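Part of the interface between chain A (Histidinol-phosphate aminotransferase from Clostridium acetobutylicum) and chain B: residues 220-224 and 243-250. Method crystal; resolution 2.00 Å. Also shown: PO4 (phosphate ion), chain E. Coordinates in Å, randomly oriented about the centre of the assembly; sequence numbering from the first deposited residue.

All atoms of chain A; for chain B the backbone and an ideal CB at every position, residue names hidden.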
# COMPACT_ATOMS: atom_id res chain seq x y z
N PRO A 220 -3.87 -10.31 8.32
CA PRO A 220 -3.78 -10.00 6.88
C PRO A 220 -4.38 -8.65 6.44
O PRO A 220 -3.89 -8.06 5.48
CB PRO A 220 -4.55 -11.17 6.22
CG PRO A 220 -5.40 -11.74 7.32
CD PRO A 220 -4.55 -11.60 8.55
N GLY A 221 -5.41 -8.17 7.14
CA GLY A 221 -6.07 -6.93 6.74
C GLY A 221 -5.25 -5.67 6.99
O GLY A 221 -5.64 -4.56 6.61
N ILE A 222 -4.10 -5.85 7.64
CA ILE A 222 -3.25 -4.72 8.00
C ILE A 222 -2.26 -4.43 6.87
O ILE A 222 -1.80 -3.30 6.69
CB ILE A 222 -2.53 -4.98 9.35
CG1 ILE A 222 -2.63 -3.76 10.26
CG2 ILE A 222 -1.09 -5.46 9.13
CD1 ILE A 222 -2.34 -4.09 11.70
N ARG A 223 -1.96 -5.47 6.10
CA ARG A 223 -1.12 -5.37 4.90
C ARG A 223 0.31 -5.00 5.26
O ARG A 223 0.73 -3.85 5.11
CB ARG A 223 -1.71 -4.34 3.92
CG ARG A 223 -3.20 -4.52 3.64
CD ARG A 223 -3.49 -5.38 2.41
NE ARG A 223 -2.97 -6.75 2.51
CZ ARG A 223 -1.97 -7.22 1.78
NH1 ARG A 223 -1.35 -6.43 0.90
NH2 ARG A 223 -1.57 -8.47 1.91
N PHE A 224 1.07 -5.97 5.76
CA PHE A 224 2.46 -5.70 6.13
C PHE A 224 3.43 -6.87 5.99
O PHE A 224 3.29 -7.89 6.66
CB PHE A 224 2.57 -5.09 7.53
CG PHE A 224 3.98 -4.76 7.91
CD1 PHE A 224 4.64 -3.72 7.30
CD2 PHE A 224 4.67 -5.54 8.83
CE1 PHE A 224 5.95 -3.44 7.60
CE2 PHE A 224 5.96 -5.26 9.13
CZ PHE A 224 6.61 -4.21 8.52
N UNK B 243 -0.86 -4.28 -6.98
CA UNK B 243 -0.97 -5.59 -6.34
C UNK B 243 -2.37 -5.87 -5.81
O UNK B 243 -3.11 -4.94 -5.46
CB UNK B 243 0.04 -5.70 -5.20
N UNK B 244 -2.76 -7.15 -5.78
CA UNK B 244 -4.05 -7.53 -5.21
C UNK B 244 -4.06 -7.24 -3.72
O UNK B 244 -3.01 -7.37 -3.08
CB UNK B 244 -4.35 -9.01 -5.47
N UNK B 245 -5.20 -6.84 -3.19
CA UNK B 245 -5.30 -6.47 -1.79
C UNK B 245 -4.37 -5.31 -1.40
O UNK B 245 -3.68 -5.39 -0.38
CB UNK B 245 -4.99 -7.69 -0.92
N UNK B 246 -4.34 -4.23 -2.17
CA UNK B 246 -3.51 -3.08 -1.78
C UNK B 246 -4.15 -2.15 -0.74
O UNK B 246 -3.46 -1.36 -0.09
CB UNK B 246 -3.17 -2.26 -3.03
N UNK B 247 -5.47 -2.24 -0.58
CA UNK B 247 -6.17 -1.43 0.40
C UNK B 247 -6.35 -2.16 1.72
O UNK B 247 -6.90 -3.26 1.76
CB UNK B 247 -7.53 -1.00 -0.15
N UNK B 248 -5.86 -1.57 2.80
CA UNK B 248 -5.96 -2.22 4.11
C UNK B 248 -7.34 -2.04 4.74
O UNK B 248 -8.03 -1.07 4.46
CB UNK B 248 -4.89 -1.67 5.05
N UNK B 249 -7.72 -2.97 5.61
CA UNK B 249 -9.08 -3.04 6.15
C UNK B 249 -9.57 -1.76 6.86
O UNK B 249 -10.76 -1.43 6.82
CB UNK B 249 -9.16 -4.21 7.13
N UNK B 250 -8.66 -1.04 7.51
CA UNK B 250 -9.06 0.19 8.21
C UNK B 250 -9.40 1.32 7.25
O UNK B 250 -10.37 2.05 7.45
CB UNK B 250 -7.95 0.64 9.15
P PO4 E . 0.63 -10.94 2.12
O1 PO4 E . 0.75 -9.82 1.13
O2 PO4 E . 1.69 -10.81 3.18
O3 PO4 E . -0.71 -10.91 2.82
O4 PO4 E . 0.83 -12.25 1.39

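Position 243 directs its CA-to-CB bond toward chain A, but no atom of 220-224 lies within 5.5 Å of the ideal CB, so this contact barely constrains it. The residue is Asn243(B), whose ND2 is hydrogen-bonded elsewhere in the structure. Position 244 points sideways, again with nothing of 220-224 within 5.5 Å; its phi of -66° and psi of 145° admit most residues, proline included. It is Pro244(B).

Position 245 is more restrictive. Its CB points toward chain A and lies 4.1 Å from CZ of Arg223(A), while phi 60° and psi 47° place the backbone in the left-handed region, where glycine, asparagine and aspartate are commonest. An acidic group could answer the guanidinium charge, and an aliphatic or aromatic chain could cover it; the backbone alone does not choose. The residue is Trp245(B). Its CB sits over one face of the guanidinium, but chi1 of -63° carries the indole away, and NE1 bonds elsewhere in the structure. The charge is met instead by the phosphate: NH2 of Arg223(A) donates to O1 of PO4 at 2.8 Å, with an angle of 152°.

Positions 246 and 247 both point away and have no atom of 220-224 within 5.5 Å of the ideal CB, so the visible stretch leaves their chemistry free. They are Asn246(B), with ND2 bonded elsewhere in the structure, and Ile247(B).

At position 248 the ideal CB points toward chain A, 3.4 Å from O of Gly221(A) and 3.6 Å from CG of Arg223(A). Such close packing favours a small side chain or one that turns aside after CB; phi -81° and psi 154° suit a residue leading into a helix, where Ser, Thr, Asp and Asn are frequent. The residue is Asn248(B), at the N-cap position. Its CB packs 3.5 Å from CG of Arg223(A), and with chi1 at 63° the end of the side chain leads away.

Position 249 points sideways, its ideal CB 3.6 Å from O of Gly221(A). Its backbone N donates to O of Gly221(A) at 2.8 Å, with an N-H...O angle of 167°, a bond available to any residue except proline. Small side chains suit the space beside the glycine. Cys249(B), chi1 56°, fills it: an ideal CB on Gly221(A) would lie 2.6 Å from SG of Cys249(B), a clash that the glycine avoids.

Position 250, helical and sideways, has nothing of 220-224 within 5.5 Å of its ideal CB and could take many residues. The ring of Phe250(B) comes nearer, CE2 of Phe250(B) lying 5.0 Å from CG1 of Ile222(A).

Chain B, residues 243-250: NPWNINCF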
# COMPACT_ATOMS: atom_id res chain seq x y z
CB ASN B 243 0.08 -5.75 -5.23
CG ASN B 243 1.45 -6.10 -5.78
OD1 ASN B 243 2.08 -7.07 -5.36
ND2 ASN B 243 1.91 -5.31 -6.75
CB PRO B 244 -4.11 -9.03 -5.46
CG PRO B 244 -3.16 -9.26 -6.60
CD PRO B 244 -2.06 -8.29 -6.38
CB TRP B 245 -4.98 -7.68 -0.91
CG TRP B 245 -5.93 -8.83 -1.05
CD1 TRP B 245 -7.20 -8.91 -0.55
CD2 TRP B 245 -5.68 -10.08 -1.71
NE1 TRP B 245 -7.76 -10.12 -0.87
CE2 TRP B 245 -6.85 -10.86 -1.58
CE3 TRP B 245 -4.59 -10.61 -2.40
CZ2 TRP B 245 -6.96 -12.14 -2.12
CZ3 TRP B 245 -4.70 -11.89 -2.94
CH2 TRP B 245 -5.87 -12.64 -2.79
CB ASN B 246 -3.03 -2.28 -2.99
CG ASN B 246 -4.16 -1.68 -3.79
OD1 ASN B 246 -5.23 -2.28 -3.91
ND2 ASN B 246 -3.93 -0.50 -4.35
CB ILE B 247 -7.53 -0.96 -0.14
CG1 ILE B 247 -7.33 -0.33 -1.50
CG2 ILE B 247 -8.17 0.07 0.81
CD1 ILE B 247 -6.57 0.94 -1.42
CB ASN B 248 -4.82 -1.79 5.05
CG ASN B 248 -4.86 -0.30 5.38
OD1 ASN B 248 -4.18 0.50 4.73
ND2 ASN B 248 -5.64 0.07 6.38
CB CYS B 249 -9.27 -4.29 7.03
SG CYS B 249 -8.12 -4.50 8.43
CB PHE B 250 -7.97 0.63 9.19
CG PHE B 250 -7.95 -0.19 10.45
CD1 PHE B 250 -8.99 -0.09 11.36
CD2 PHE B 250 -6.91 -1.06 10.72
CE1 PHE B 250 -8.99 -0.85 12.52
CE2 PHE B 250 -6.91 -1.83 11.88
CZ PHE B 250 -7.95 -1.72 12.79
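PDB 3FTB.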